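PDB 5UPR: triosephosphate isomerase from Toxoplasma gondii, which probably interconverts D-glyceraldehyde 3-phosphate and dihydroxyacetone phosphate, the triosephosphate isomerase step shared by glycolysis and gluconeogenesis, as a homodimer of TIM barrels. Local coordinates for residues P113-N117 against Q118-K122; R125-N129 against E130-V134; K188-A192 against A193-E197; N204-A207 against Q208-P212; G224-G228 against S229-E233. All coordinates share one frame; numbering follows the deposited sequence.

Overall arrangement
Four of the five contacts lie at the ends of two helices of the TIM barrel. Contacts 1 and 2 lie at the start and finish of helix 117-129, their centres about 16 Å apart; contacts 3 and 4 do the same for helix 192-209, about 22 Å apart. Hydroxyl caps open both helices at contacts 1 and 3, whereas a Schellman motif closes the first and a tryptophan-covered last turn the second. Contact 4 is a surface contact; the others are partly buried, and contact 1 borders the second subunit. In contact 5, which touches contact 3 through Thr-189 and Ser-225, an asparagine side chain bonds back to the loop ahead of its helix, and Ser-225 N holds a sulfate.

Contact 1: P113-N117 against Q118-K122; sequences PGESN and QVVAK
Glu-115 leads into the N-terminal cap of helix 117-129 by laying its CB beside the two valines of the first turn, with CG1 of Val-119 3.9 Å away. Its side chain runs at about a right angle to both. The chain is extended beyond CG, and this carries the carboxylate past the CG2 methyl of Val-120 to salt bridges with Arg-105 and Lys-123, so the charged end is held from outside the turn while its CB and CG pack on Val-119. Ser-116 follows as the N-cap residue. Its OG sits between the backbone N and the carbonyl carbon (chi1 69°), a torsion that swings the hydroxyl over the start of the helix, where it accepts from Val-119 N at 3.0 Å with an N-H...O angle of 163°. Ser-116 OG also rests 3.5 Å from Val-119 CG2. The carbonyl of Ser-116 takes the next N-H: Val-120 N reaches its O at 2.9 Å, nearly along the C=O axis, and Val-120 CG2 leans against that oxygen as well. Asn-117, the first helical residue, receives Ala-121 N on its O at 3.0 Å, the first turn thereby being closed by one side-chain and two backbone acceptors. Beyond the turn, Asn-117 and Gln-118 face helix 150-164, both resting on Ala-160, while Glu-115 and Val-119 border the second subunit at its Gln-112 and Gly-110. The two amides are tied by one water, which accepts from Asn-117 ND2 at 3.0 Å and from Gln-118 NE2 at the same distance.

Contact 2: R125-N129 against E130-V134; sequences RAALN and EGLSV. With SO4 (sulfate ion), chain F.
Ala-127 and Leu-132 meet where helix 117-129 ends in a Schellman motif, a standard way of using up the last carbonyls of a helix. Leu-132 N donates to Ala-127 O at 3.1 Å, and Gly-131 N reaches back to Leu-128 O at 3.0 Å, from well above that carbonyl's plane. Gly-131 is the C-prime residue, its positive phi (80°) turning the chain. Glu-130 N donates to Ala-126 O, with a second, weak bond to Ala-127 O. A water donates to Leu-128 O and to Leu-132 O, joining both sides of the turn.

One turn back, Arg-125 NE donates to Asn-129 OD1 at 2.9 Å, with the acceptor close to the guanidinium plane. This bond restrains the group while Arg-125 NH1 holds O1 of a sulfate, probably from the crystallisation liquor, at 2.7 Å and NH2 O2 at 3.1 Å; NH1 also donates to Ala-164 O. Gln-76 serves two ends, donating to Glu-130 OE2 and accepting from Asn-129 ND2. On the strand side, Val-134 CG2 touches Ala-127 CB and Leu-128 CD2, both at 3.9 Å. The link carries the chain from helix 117-129 into barrel strand 133-138, with Ala-127, Leu-132 and Val-134 packing on Val-98 of adjacent strand 97-100.

Contact 3: K188-A192 against A193-E197; sequences KTATA and ALAQE
Thr-191 reaches forward with its hydroxyl to the first turn of helix 192-209, and its rotamer decides what that hydroxyl can reach. With chi1 at 63°, OG1 lies between the backbone N and the carbonyl carbon, while the CG2 methyl stands anti to that carbonyl carbon. In this setting OG1 accepts from Leu-194 N at 3.0 Å, with an N-H...O angle of 161°, and also comes to 3.3 Å from Leu-194 CB. The two side chains cross at about a right angle.

Leu-194 adopts a different torsion: its CG is anti to the backbone N (chi1 -177°), which sends the branch back toward the preceding loop. CD2 is the methyl that touches, 3.9 Å from Ala-190 CB, and both residues also pack on Trp-182. Ala-195 CB comes within 4.5 Å of the same Ala-190 CB, so Ala-190 CB meets two residues of the helix. Gln-196 leaves the turn in another direction; its chain bends at chi2 and its amide NE2 donates to Asp-239.

Backbone bonds continue from the cap. Ala-195 N donates to Thr-191 O at 3.1 Å, and Gln-196 N to Ala-192 O at 3.0 Å. Just upstream, Thr-189 OG1 is hydrogen-bonded to Ser-225 O, and Ala-190 N to the hydroxyl of Tyr-222. This threonine N-cap opens the barrel helix after strand 174-178, where, as in other triosephosphate isomerases, residues 188-190 probably form the C-terminal hinge of loop 6, the flexible lid over the active site.

Contact 4: N204-A207 against Q208-P212; sequences NWLA and QAVSP
Trp-205 carries Ala-209 over one face of its indole, a CH-pi contact four residues apart on the last turn of helix 192-209, one of the helices of the TIM barrel. The CB of Ala-209 stands 3.6 Å from the centroid of the six-membered ring and 20° off its normal, offset toward the rim, with Trp-205 CZ2 at 3.4 Å. The indole is laid along the helix toward its C-terminal end by a chi1 of -178°, CG being anti to the backbone N, with the ring plane turned across the side chain (chi2 90°). Val-210 adds its CG2 methyl at 4.0 Å from Trp-205 CZ3, meeting the ring obliquely. The same methyl faces Leu-206 CD2, which lies in the ring plane at the indole edge. Outside the turn, the indole rests on helix 150-164 through Ser-155, Leu-158, Glu-159 and Arg-162, and on Trp-171.

Around this apolar patch the backbone gives up its helical pattern by steps. Ala-209 N still donates to Trp-205 O at 2.9 Å, and Gln-208 N to Asn-204 O. Leu-206 O then takes two donors: Val-210 N at 2.9 Å and, more weakly, Ser-211 N. Ser-211 serves as the N-cap of the next helix, 212-217, its OG accepting from Val-214 N. Its carbonyl turns back instead, and Ser-211 O receives a CA-H...O contact from Ala-207 CA at 3.6 Å.

Contact 5: G224-G228 against S229-E233; sequences GSVKG and SNAKE. With SO4 (sulfate ion), chain E.
Asn-230 is folded back onto the loop ahead of it by a chi1 of 65°, which sets CG between its own backbone N and carbonyl carbon, and a chi2 of 36° that aims the two amide atoms at different backbone groups. OD1 accepts from Lys-227 N at 2.9 Å in an almost straight bond, although the donor stands above the plane of the amide carbonyl. ND2 donates to Ser-225 O at 3.0 Å and lies in the plane of that carbonyl. One side chain thereby ties two points of the loop to the start of helix 228-234. In return, Lys-227 O accepts from Asn-230 N at 3.1 Å and weakly from Ala-231 N.

The lysine itself packs across the amide: its CG is anti to the carbonyl carbon, and the chain bends at chi3 to bring CE 3.8 Å from Asn-230 ND2. On the inner side, Val-226 CG1 approaches Ala-231 CB, and both residues rest on Phe-243 of strand 242-245. A water accepts from Lys-232 N and donates to Gly-228 O at 2.7 Å.

Ser-225 OG is bonded to Ala-183 O. Ser-225 N donates to O4 of a sulfate, probably from the crystallisation liquor, at 3.1 Å, and Gly-185 N and Gly-247 N also hold this ion. An anion gripped by main-chain N-H groups from the loops after strands 174-178, 220-222 and 242-245 is consistent with the phosphate-binding site characteristic of triosephosphate isomerases.

Contact 1: P113-N117 against Q118-K122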
loop_
_atom_site.group_PDB
_atom_site.type_symbol
_atom_site.label_atom_id
_atom_site.label_comp_id
_atom_site.label_asym_id
_atom_site.label_seq_id
_atom_site.Cartn_x
_atom_site.Cartn_y
_atom_site.Cartn_z
ATOM N N PRO A 113 -14.109 -4.951 -0.687
ATOM C CA PRO A 113 -14.646 -3.827 -1.436
ATOM C C PRO A 113 -13.578 -2.794 -1.778
ATOM O O PRO A 113 -12.625 -2.627 -1.054
ATOM C CB PRO A 113 -15.707 -3.235 -0.486
ATOM C CG PRO A 113 -16.148 -4.395 0.336
ATOM C CD PRO A 113 -14.895 -5.245 0.509
ATOM N N GLY A 114 -13.726 -2.153 -2.926
ATOM C CA GLY A 114 -12.834 -1.099 -3.364
ATOM C C GLY A 114 -13.214 0.267 -2.788
ATOM O O GLY A 114 -14.050 0.367 -1.893
ATOM N N GLU A 115 -12.525 1.273 -3.321
ATOM C CA GLU A 115 -12.657 2.673 -2.878
ATOM C C GLU A 115 -13.821 3.330 -3.598
ATOM O O GLU A 115 -13.805 3.449 -4.823
ATOM C CB GLU A 115 -11.350 3.418 -3.253
ATOM C CG GLU A 115 -10.118 2.838 -2.610
ATOM C CD GLU A 115 -8.785 3.363 -3.121
ATOM O OE1 GLU A 115 -8.696 4.392 -3.880
ATOM O OE2 GLU A 115 -7.808 2.614 -2.800
ATOM N N SER A 116 -14.806 3.803 -2.840
ATOM C CA SER A 116 -15.909 4.578 -3.383
ATOM C C SER A 116 -15.475 5.956 -3.856
ATOM O O SER A 116 -14.324 6.412 -3.565
ATOM C CB SER A 116 -16.960 4.773 -2.295
ATOM O OG SER A 116 -16.466 5.645 -1.272
ATOM N N ASN A 117 -16.383 6.654 -4.562
ATOM C CA ASN A 117 -16.132 8.039 -4.946
ATOM C C ASN A 117 -15.740 8.839 -3.729
ATOM O O ASN A 117 -14.840 9.661 -3.822
ATOM C CB ASN A 117 -17.396 8.670 -5.545
ATOM C CG ASN A 117 -17.703 8.135 -6.938
ATOM O OD1 ASN A 117 -16.884 7.439 -7.555
ATOM N ND2 ASN A 117 -18.919 8.457 -7.424
ATOM N N GLN A 118 -16.433 8.611 -2.612
ATOM C CA GLN A 118 -16.194 9.362 -1.367
ATOM C C GLN A 118 -14.814 9.077 -0.732
ATOM O O GLN A 118 -14.132 9.971 -0.275
ATOM C CB GLN A 118 -17.335 9.081 -0.337
ATOM C CG GLN A 118 -18.696 9.704 -0.806
ATOM C CD GLN A 118 -19.337 9.069 -2.084
ATOM O OE1 GLN A 118 -19.249 7.813 -2.349
ATOM N NE2 GLN A 118 -20.016 9.950 -2.909
ATOM N N VAL A 119 -14.405 7.808 -0.745
ATOM C CA VAL A 119 -13.078 7.411 -0.238
ATOM C C VAL A 119 -11.952 7.986 -1.080
ATOM O O VAL A 119 -10.950 8.538 -0.520
ATOM C CB VAL A 119 -12.984 5.881 -0.082
ATOM C CG1 VAL A 119 -11.538 5.427 0.107
ATOM C CG2 VAL A 119 -13.890 5.415 1.058
ATOM N N VAL A 120 -12.125 7.941 -2.409
ATOM C CA VAL A 120 -11.120 8.559 -3.291
ATOM C C VAL A 120 -11.000 10.047 -2.962
ATOM O O VAL A 120 -9.885 10.601 -2.870
ATOM C CB VAL A 120 -11.450 8.322 -4.793
ATOM C CG1 VAL A 120 -10.523 9.168 -5.674
ATOM C CG2 VAL A 120 -11.415 6.837 -5.158
ATOM N N ALA A 121 -12.159 10.706 -2.814
ATOM C CA ALA A 121 -12.157 12.134 -2.525
ATOM C C ALA A 121 -11.423 12.448 -1.214
ATOM O O ALA A 121 -10.660 13.449 -1.124
ATOM C CB ALA A 121 -13.583 12.619 -2.470
ATOM N N LYS A 122 -11.685 11.633 -0.175
ATOM C CA LYS A 122 -10.988 11.810 1.093
ATOM C C LYS A 122 -9.476 11.647 0.935
ATOM O O LYS A 122 -8.701 12.424 1.519
ATOM C CB LYS A 122 -11.506 10.823 2.122
ATOM C CG LYS A 122 -10.920 10.925 3.507
ATOM C CD LYS A 122 -11.670 10.030 4.494
ATOM C CE LYS A 122 -11.069 10.208 5.880
ATOM N NZ LYS A 122 -11.595 11.359 6.647
HETATM O O HOH W 1 -20.956 9.799 -5.711
#

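Contact 2: R125-N129 against E130-V134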
loop_
_atom_site.group_PDB
_atom_site.type_symbol
_atom_site.label_atom_id
_atom_site.label_comp_id
_atom_site.label_asym_id
_atom_site.label_seq_id
_atom_site.Cartn_x
_atom_site.Cartn_y
_atom_site.Cartn_z
ATOM N N ARG A 125 -8.140 14.952 -0.825
ATOM C CA ARG A 125 -8.073 16.064 0.121
ATOM C C ARG A 125 -6.865 15.942 1.071
ATOM O O ARG A 125 -6.176 16.928 1.338
ATOM C CB ARG A 125 -9.345 16.127 0.980
ATOM C CG ARG A 125 -9.369 17.162 2.075
ATOM C CD ARG A 125 -9.126 18.550 1.450
ATOM N NE ARG A 125 -9.017 19.669 2.409
ATOM C CZ ARG A 125 -9.979 20.488 2.818
ATOM N NH1 ARG A 125 -11.220 20.443 2.319
ATOM N NH2 ARG A 125 -9.706 21.334 3.783
ATOM N N ALA A 126 -6.660 14.744 1.612
ATOM C CA ALA A 126 -5.563 14.492 2.532
ATOM C C ALA A 126 -4.207 14.723 1.865
ATOM O O ALA A 126 -3.292 15.342 2.445
ATOM C CB ALA A 126 -5.651 13.092 3.065
ATOM N N ALA A 127 -4.095 14.249 0.614
ATOM C CA ALA A 127 -2.867 14.395 -0.168
ATOM C C ALA A 127 -2.548 15.869 -0.436
ATOM O O ALA A 127 -1.412 16.349 -0.230
ATOM C CB ALA A 127 -2.992 13.614 -1.454
ATOM N N LEU A 128 -3.568 16.593 -0.919
ATOM C CA LEU A 128 -3.381 18.030 -1.198
ATOM C C LEU A 128 -3.085 18.822 0.052
ATOM O O LEU A 128 -2.226 19.721 0.027
ATOM C CB LEU A 128 -4.625 18.575 -1.903
ATOM C CG LEU A 128 -5.015 18.042 -3.263
ATOM C CD1 LEU A 128 -6.374 18.631 -3.669
ATOM C CD2 LEU A 128 -3.881 18.311 -4.264
ATOM N N ASN A 129 -3.774 18.521 1.157
ATOM C CA ASN A 129 -3.462 19.150 2.466
ATOM C C ASN A 129 -1.991 18.988 2.840
ATOM O O ASN A 129 -1.472 19.831 3.487
ATOM C CB ASN A 129 -4.256 18.573 3.631
ATOM C CG ASN A 129 -5.734 18.975 3.646
ATOM O OD1 ASN A 129 -6.198 19.893 2.920
ATOM N ND2 ASN A 129 -6.494 18.271 4.518
ATOM N N GLU A 130 -1.341 17.887 2.477
ATOM C CA GLU A 130 0.075 17.688 2.816
ATOM C C GLU A 130 1.038 18.135 1.710
ATOM O O GLU A 130 2.198 17.753 1.743
ATOM C CB GLU A 130 0.322 16.224 3.160
ATOM C CG GLU A 130 -0.399 15.776 4.408
ATOM C CD GLU A 130 0.130 16.369 5.702
ATOM O OE1 GLU A 130 1.337 16.754 5.794
ATOM O OE2 GLU A 130 -0.679 16.416 6.642
ATOM N N GLY A 131 0.572 18.937 0.754
ATOM C CA GLY A 131 1.470 19.451 -0.288
ATOM C C GLY A 131 1.817 18.504 -1.456
ATOM O O GLY A 131 2.664 18.850 -2.245
ATOM N N LEU A 132 1.107 17.381 -1.606
ATOM C CA LEU A 132 1.348 16.525 -2.756
ATOM C C LEU A 132 0.613 17.013 -3.982
ATOM O O LEU A 132 -0.386 17.739 -3.861
ATOM C CB LEU A 132 0.905 15.054 -2.501
ATOM C CG LEU A 132 1.708 14.337 -1.375
ATOM C CD1 LEU A 132 1.047 13.019 -1.076
ATOM C CD2 LEU A 132 3.181 14.131 -1.820
ATOM N N SER A 133 1.139 16.669 -5.166
ATOM C CA SER A 133 0.351 16.690 -6.406
ATOM C C SER A 133 -0.270 15.315 -6.684
ATOM O O SER A 133 0.270 14.301 -6.318
ATOM C CB SER A 133 1.239 17.129 -7.573
ATOM O OG SER A 133 1.620 18.467 -7.387
ATOM N N VAL A 134 -1.423 15.317 -7.328
ATOM C CA VAL A 134 -2.289 14.144 -7.458
ATOM C C VAL A 134 -2.650 13.905 -8.918
ATOM O O VAL A 134 -3.115 14.828 -9.597
ATOM C CB VAL A 134 -3.594 14.402 -6.682
ATOM C CG1 VAL A 134 -4.594 13.268 -6.930
ATOM C CG2 VAL A 134 -3.277 14.559 -5.181
HETATM S S SO4 F . -13.261 22.623 3.968
HETATM O O1 SO4 F . -12.486 22.833 2.722
HETATM O O2 SO4 F . -12.303 22.508 5.088
HETATM O O3 SO4 F . -14.090 23.838 4.153
HETATM O O4 SO4 F . -14.142 21.429 3.874
HETATM O O HOH W 2 -0.987 20.172 -2.715
#

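Contact 3: K188-A192 against A193-E197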
loop_
_atom_site.group_PDB
_atom_site.type_symbol
_atom_site.label_atom_id
_atom_site.label_comp_id
_atom_site.label_asym_id
_atom_site.label_seq_id
_atom_site.Cartn_x
_atom_site.Cartn_y
_atom_site.Cartn_z
ATOM N N LYS A 188 -8.445 -2.015 -26.385
ATOM C CA LYS A 188 -9.467 -1.184 -27.008
ATOM C C LYS A 188 -9.168 0.285 -26.674
ATOM O O LYS A 188 -9.814 0.876 -25.834
ATOM C CB LYS A 188 -10.889 -1.593 -26.574
ATOM C CG LYS A 188 -11.240 -3.089 -26.638
ATOM C CD LYS A 188 -12.515 -3.408 -25.851
ATOM C CE LYS A 188 -12.962 -4.820 -26.091
ATOM N NZ LYS A 188 -14.382 -5.023 -25.708
ATOM N N THR A 189 -8.172 0.860 -27.339
ATOM C CA THR A 189 -7.847 2.282 -27.181
ATOM C C THR A 189 -9.028 3.133 -27.634
ATOM O O THR A 189 -9.677 2.846 -28.635
ATOM C CB THR A 189 -6.576 2.637 -28.003
ATOM O OG1 THR A 189 -5.633 1.588 -27.842
ATOM C CG2 THR A 189 -5.942 3.933 -27.526
ATOM N N ALA A 190 -9.374 4.161 -26.878
ATOM C CA ALA A 190 -10.310 5.170 -27.379
ATOM C C ALA A 190 -9.857 5.721 -28.738
ATOM O O ALA A 190 -8.652 5.853 -29.002
ATOM C CB ALA A 190 -10.393 6.306 -26.425
ATOM N N THR A 191 -10.819 6.023 -29.629
ATOM C CA THR A 191 -10.494 6.855 -30.796
ATOM C C THR A 191 -10.007 8.221 -30.361
ATOM O O THR A 191 -10.326 8.659 -29.276
ATOM C CB THR A 191 -11.682 6.982 -31.769
ATOM O OG1 THR A 191 -12.738 7.640 -31.081
ATOM C CG2 THR A 191 -12.099 5.560 -32.238
ATOM N N ALA A 192 -9.242 8.877 -31.209
ATOM C CA ALA A 192 -8.853 10.269 -31.048
ATOM C C ALA A 192 -10.086 11.165 -30.853
ATOM O O ALA A 192 -10.073 12.019 -29.985
ATOM C CB ALA A 192 -8.083 10.759 -32.278
ATOM N N ALA A 193 -11.132 10.949 -31.642
ATOM C CA ALA A 193 -12.388 11.739 -31.535
ATOM C C ALA A 193 -13.077 11.533 -30.175
ATOM O O ALA A 193 -13.466 12.494 -29.557
ATOM C CB ALA A 193 -13.357 11.371 -32.679
ATOM N N LEU A 194 -13.222 10.297 -29.715
ATOM C CA LEU A 194 -13.858 10.017 -28.397
ATOM C C LEU A 194 -13.070 10.598 -27.228
ATOM O O LEU A 194 -13.651 11.203 -26.314
ATOM C CB LEU A 194 -14.085 8.503 -28.203
ATOM C CG LEU A 194 -14.797 8.076 -26.943
ATOM C CD1 LEU A 194 -15.524 6.723 -27.110
ATOM C CD2 LEU A 194 -13.873 8.011 -25.719
ATOM N N ALA A 195 -11.767 10.500 -27.284
ATOM C CA ALA A 195 -10.903 11.067 -26.231
ATOM C C ALA A 195 -11.072 12.567 -26.201
ATOM O O ALA A 195 -11.336 13.120 -25.142
ATOM C CB ALA A 195 -9.448 10.682 -26.397
ATOM N N GLN A 196 -10.954 13.234 -27.341
ATOM C CA GLN A 196 -11.068 14.677 -27.366
ATOM C C GLN A 196 -12.429 15.150 -26.867
ATOM O O GLN A 196 -12.485 16.077 -26.063
ATOM C CB GLN A 196 -10.816 15.215 -28.799
ATOM C CG GLN A 196 -11.242 16.660 -29.017
ATOM C CD GLN A 196 -10.548 17.657 -28.099
ATOM O OE1 GLN A 196 -9.425 17.434 -27.624
ATOM N NE2 GLN A 196 -11.240 18.798 -27.858
ATOM N N GLU A 197 -13.504 14.494 -27.326
ATOM C CA GLU A 197 -14.869 14.839 -26.901
ATOM C C GLU A 197 -15.024 14.752 -25.351
ATOM O O GLU A 197 -15.560 15.661 -24.683
ATOM C CB GLU A 197 -15.897 13.925 -27.563
ATOM C CG GLU A 197 -17.320 14.466 -27.394
ATOM C CD GLU A 197 -18.456 13.533 -27.819
ATOM O OE1 GLU A 197 -18.562 12.368 -27.395
ATOM O OE2 GLU A 197 -19.293 13.979 -28.592
#

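Contact 4: N204-A207 against Q208-P212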
loop_
_atom_site.group_PDB
_atom_site.type_symbol
_atom_site.label_atom_id
_atom_site.label_comp_id
_atom_site.label_asym_id
_atom_site.label_seq_id
_atom_site.Cartn_x
_atom_site.Cartn_y
_atom_site.Cartn_z
ATOM N N ASN A 204 -15.205 21.202 -19.354
ATOM C CA ASN A 204 -16.433 21.992 -19.175
ATOM C C ASN A 204 -16.943 21.747 -17.763
ATOM O O ASN A 204 -17.466 22.679 -17.163
ATOM C CB ASN A 204 -17.564 21.678 -20.173
ATOM C CG ASN A 204 -17.246 22.064 -21.612
ATOM O OD1 ASN A 204 -16.372 22.896 -21.880
ATOM N ND2 ASN A 204 -17.951 21.414 -22.562
ATOM N N TRP A 205 -16.783 20.535 -17.221
ATOM C CA TRP A 205 -17.164 20.287 -15.844
ATOM C C TRP A 205 -16.332 21.163 -14.902
ATOM O O TRP A 205 -16.907 21.782 -13.991
ATOM C CB TRP A 205 -17.056 18.778 -15.443
ATOM C CG TRP A 205 -17.516 18.547 -14.019
ATOM C CD1 TRP A 205 -18.799 18.251 -13.592
ATOM C CD2 TRP A 205 -16.729 18.690 -12.834
ATOM N NE1 TRP A 205 -18.830 18.217 -12.220
ATOM C CE2 TRP A 205 -17.569 18.436 -11.729
ATOM C CE3 TRP A 205 -15.366 18.974 -12.605
ATOM C CZ2 TRP A 205 -17.116 18.570 -10.416
ATOM C CZ3 TRP A 205 -14.918 19.065 -11.256
ATOM C CH2 TRP A 205 -15.779 18.819 -10.216
ATOM N N LEU A 206 -14.978 21.202 -15.089
ATOM C CA LEU A 206 -14.122 22.025 -14.243
ATOM C C LEU A 206 -14.592 23.483 -14.268
ATOM O O LEU A 206 -14.619 24.141 -13.238
ATOM C CB LEU A 206 -12.667 21.926 -14.635
ATOM C CG LEU A 206 -11.991 20.576 -14.436
ATOM C CD1 LEU A 206 -10.662 20.518 -15.204
ATOM C CD2 LEU A 206 -11.778 20.352 -12.973
ATOM N N ALA A 207 -14.916 23.980 -15.445
ATOM C CA ALA A 207 -15.288 25.369 -15.620
ATOM C C ALA A 207 -16.563 25.749 -14.872
ATOM O O ALA A 207 -16.635 26.811 -14.365
ATOM C CB ALA A 207 -15.430 25.748 -17.125
ATOM N N GLN A 208 -17.564 24.874 -14.904
ATOM C CA GLN A 208 -18.902 25.108 -14.265
ATOM C C GLN A 208 -18.853 24.838 -12.764
ATOM O O GLN A 208 -19.448 25.571 -12.031
ATOM C CB GLN A 208 -19.996 24.249 -14.954
ATOM C CG GLN A 208 -21.238 23.741 -14.174
ATOM C CD GLN A 208 -22.444 24.583 -14.333
ATOM O OE1 GLN A 208 -22.783 24.980 -15.476
ATOM N NE2 GLN A 208 -23.159 24.835 -13.229
ATOM N N ALA A 209 -18.182 23.759 -12.330
ATOM C CA ALA A 209 -18.213 23.338 -10.925
ATOM C C ALA A 209 -17.110 23.980 -10.071
ATOM O O ALA A 209 -17.314 24.182 -8.887
ATOM C CB ALA A 209 -18.044 21.820 -10.795
ATOM N N VAL A 210 -15.934 24.269 -10.675
ATOM C CA VAL A 210 -14.849 24.878 -9.934
ATOM C C VAL A 210 -14.659 26.314 -10.426
ATOM O O VAL A 210 -15.137 27.243 -9.814
ATOM C CB VAL A 210 -13.556 24.032 -10.023
ATOM C CG1 VAL A 210 -12.501 24.570 -9.081
ATOM C CG2 VAL A 210 -13.832 22.560 -9.728
ATOM N N SER A 211 -13.976 26.523 -11.548
ATOM C CA SER A 211 -13.850 27.859 -12.160
ATOM C C SER A 211 -13.247 27.757 -13.561
ATOM O O SER A 211 -12.497 26.807 -13.868
ATOM C CB SER A 211 -12.960 28.806 -11.309
ATOM O OG SER A 211 -11.591 28.327 -11.364
ATOM N N PRO A 212 -13.513 28.738 -14.396
ATOM C CA PRO A 212 -12.775 28.816 -15.693
ATOM C C PRO A 212 -11.233 28.779 -15.570
ATOM O O PRO A 212 -10.568 28.154 -16.427
ATOM C CB PRO A 212 -13.255 30.160 -16.292
ATOM C CG PRO A 212 -14.593 30.416 -15.637
ATOM C CD PRO A 212 -14.533 29.831 -14.254
#

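Contact 5: G224-G228 against S229-E233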
loop_
_atom_site.group_PDB
_atom_site.type_symbol
_atom_site.label_atom_id
_atom_site.label_comp_id
_atom_site.label_asym_id
_atom_site.label_seq_id
_atom_site.Cartn_x
_atom_site.Cartn_y
_atom_site.Cartn_z
ATOM N N GLY A 224 -5.461 4.077 -21.097
ATOM C CA GLY A 224 -6.235 2.935 -21.536
ATOM C C GLY A 224 -5.699 2.472 -22.888
ATOM O O GLY A 224 -6.088 2.964 -23.939
ATOM N N SER A 225 -4.766 1.500 -22.823
ATOM C CA SER A 225 -4.177 0.937 -23.992
ATOM C C SER A 225 -3.417 1.978 -24.842
ATOM O O SER A 225 -3.485 1.960 -26.092
ATOM C CB SER A 225 -5.229 0.179 -24.830
ATOM O OG SER A 225 -5.719 -0.943 -24.106
ATOM N N VAL A 226 -2.650 2.832 -24.178
ATOM C CA VAL A 226 -1.825 3.814 -24.885
ATOM C C VAL A 226 -0.554 3.120 -25.330
ATOM O O VAL A 226 0.044 2.335 -24.573
ATOM C CB VAL A 226 -1.448 5.029 -23.981
ATOM C CG1 VAL A 226 -0.538 6.006 -24.710
ATOM C CG2 VAL A 226 -2.706 5.755 -23.530
ATOM N N LYS A 227 -0.171 3.381 -26.594
ATOM C CA LYS A 227 1.060 2.845 -27.174
ATOM C C LYS A 227 1.773 3.935 -27.963
ATOM O O LYS A 227 1.143 4.912 -28.409
ATOM C CB LYS A 227 0.724 1.666 -28.116
ATOM C CG LYS A 227 -0.002 0.503 -27.446
ATOM C CD LYS A 227 -0.200 -0.739 -28.331
ATOM C CE LYS A 227 -1.281 -0.536 -29.396
ATOM N NZ LYS A 227 -1.499 -1.766 -30.241
ATOM N N GLY A 228 3.068 3.738 -28.185
ATOM C CA GLY A 228 3.845 4.640 -29.073
ATOM C C GLY A 228 3.162 4.833 -30.423
ATOM O O GLY A 228 3.105 5.916 -30.925
ATOM N N SER A 229 2.573 3.769 -30.950
ATOM C CA SER A 229 1.975 3.741 -32.280
ATOM C C SER A 229 0.585 4.423 -32.365
ATOM O O SER A 229 0.136 4.731 -33.466
ATOM C CB SER A 229 1.887 2.275 -32.750
ATOM O OG SER A 229 0.953 1.553 -31.942
ATOM N N ASN A 230 -0.090 4.663 -31.235
ATOM C CA ASN A 230 -1.381 5.399 -31.229
ATOM C C ASN A 230 -1.371 6.810 -30.566
ATOM O O ASN A 230 -2.375 7.555 -30.646
ATOM C CB ASN A 230 -2.545 4.530 -30.695
ATOM C CG ASN A 230 -2.401 4.142 -29.229
ATOM O OD1 ASN A 230 -1.905 4.919 -28.410
ATOM N ND2 ASN A 230 -2.826 2.890 -28.890
ATOM N N ALA A 231 -0.276 7.174 -29.891
ATOM C CA ALA A 231 -0.238 8.388 -29.065
ATOM C C ALA A 231 -0.258 9.679 -29.838
ATOM O O ALA A 231 -0.934 10.634 -29.444
ATOM C CB ALA A 231 1.008 8.353 -28.143
ATOM N N LYS A 232 0.462 9.730 -30.964
ATOM C CA LYS A 232 0.474 10.990 -31.738
ATOM C C LYS A 232 -0.908 11.384 -32.216
ATOM O O LYS A 232 -1.267 12.504 -32.107
ATOM C CB LYS A 232 1.424 10.919 -32.921
ATOM C CG LYS A 232 2.874 10.994 -32.519
ATOM C CD LYS A 232 3.762 10.998 -33.772
ATOM C CE LYS A 232 5.061 11.781 -33.572
ATOM N NZ LYS A 232 4.907 13.048 -32.756
ATOM N N GLU A 233 -1.690 10.447 -32.728
ATOM C CA GLU A 233 -3.042 10.745 -33.175
ATOM C C GLU A 233 -3.912 11.194 -31.980
ATOM O O GLU A 233 -4.628 12.198 -32.062
ATOM C CB GLU A 233 -3.653 9.528 -33.866
ATOM C CG GLU A 233 -5.010 9.793 -34.517
ATOM C CD GLU A 233 -5.778 8.505 -34.865
ATOM O OE1 GLU A 233 -5.288 7.366 -34.676
ATOM O OE2 GLU A 233 -6.885 8.608 -35.378
HETATM S S SO4 E . -2.735 -0.397 -20.554
HETATM O O1 SO4 E . -2.012 -1.263 -19.650
HETATM O O2 SO4 E . -2.107 -0.229 -21.869
HETATM O O3 SO4 E . -2.658 0.915 -19.886
HETATM O O4 SO4 E . -4.191 -0.616 -20.682
HETATM O O HOH W 3 1.925 7.578 -32.714
#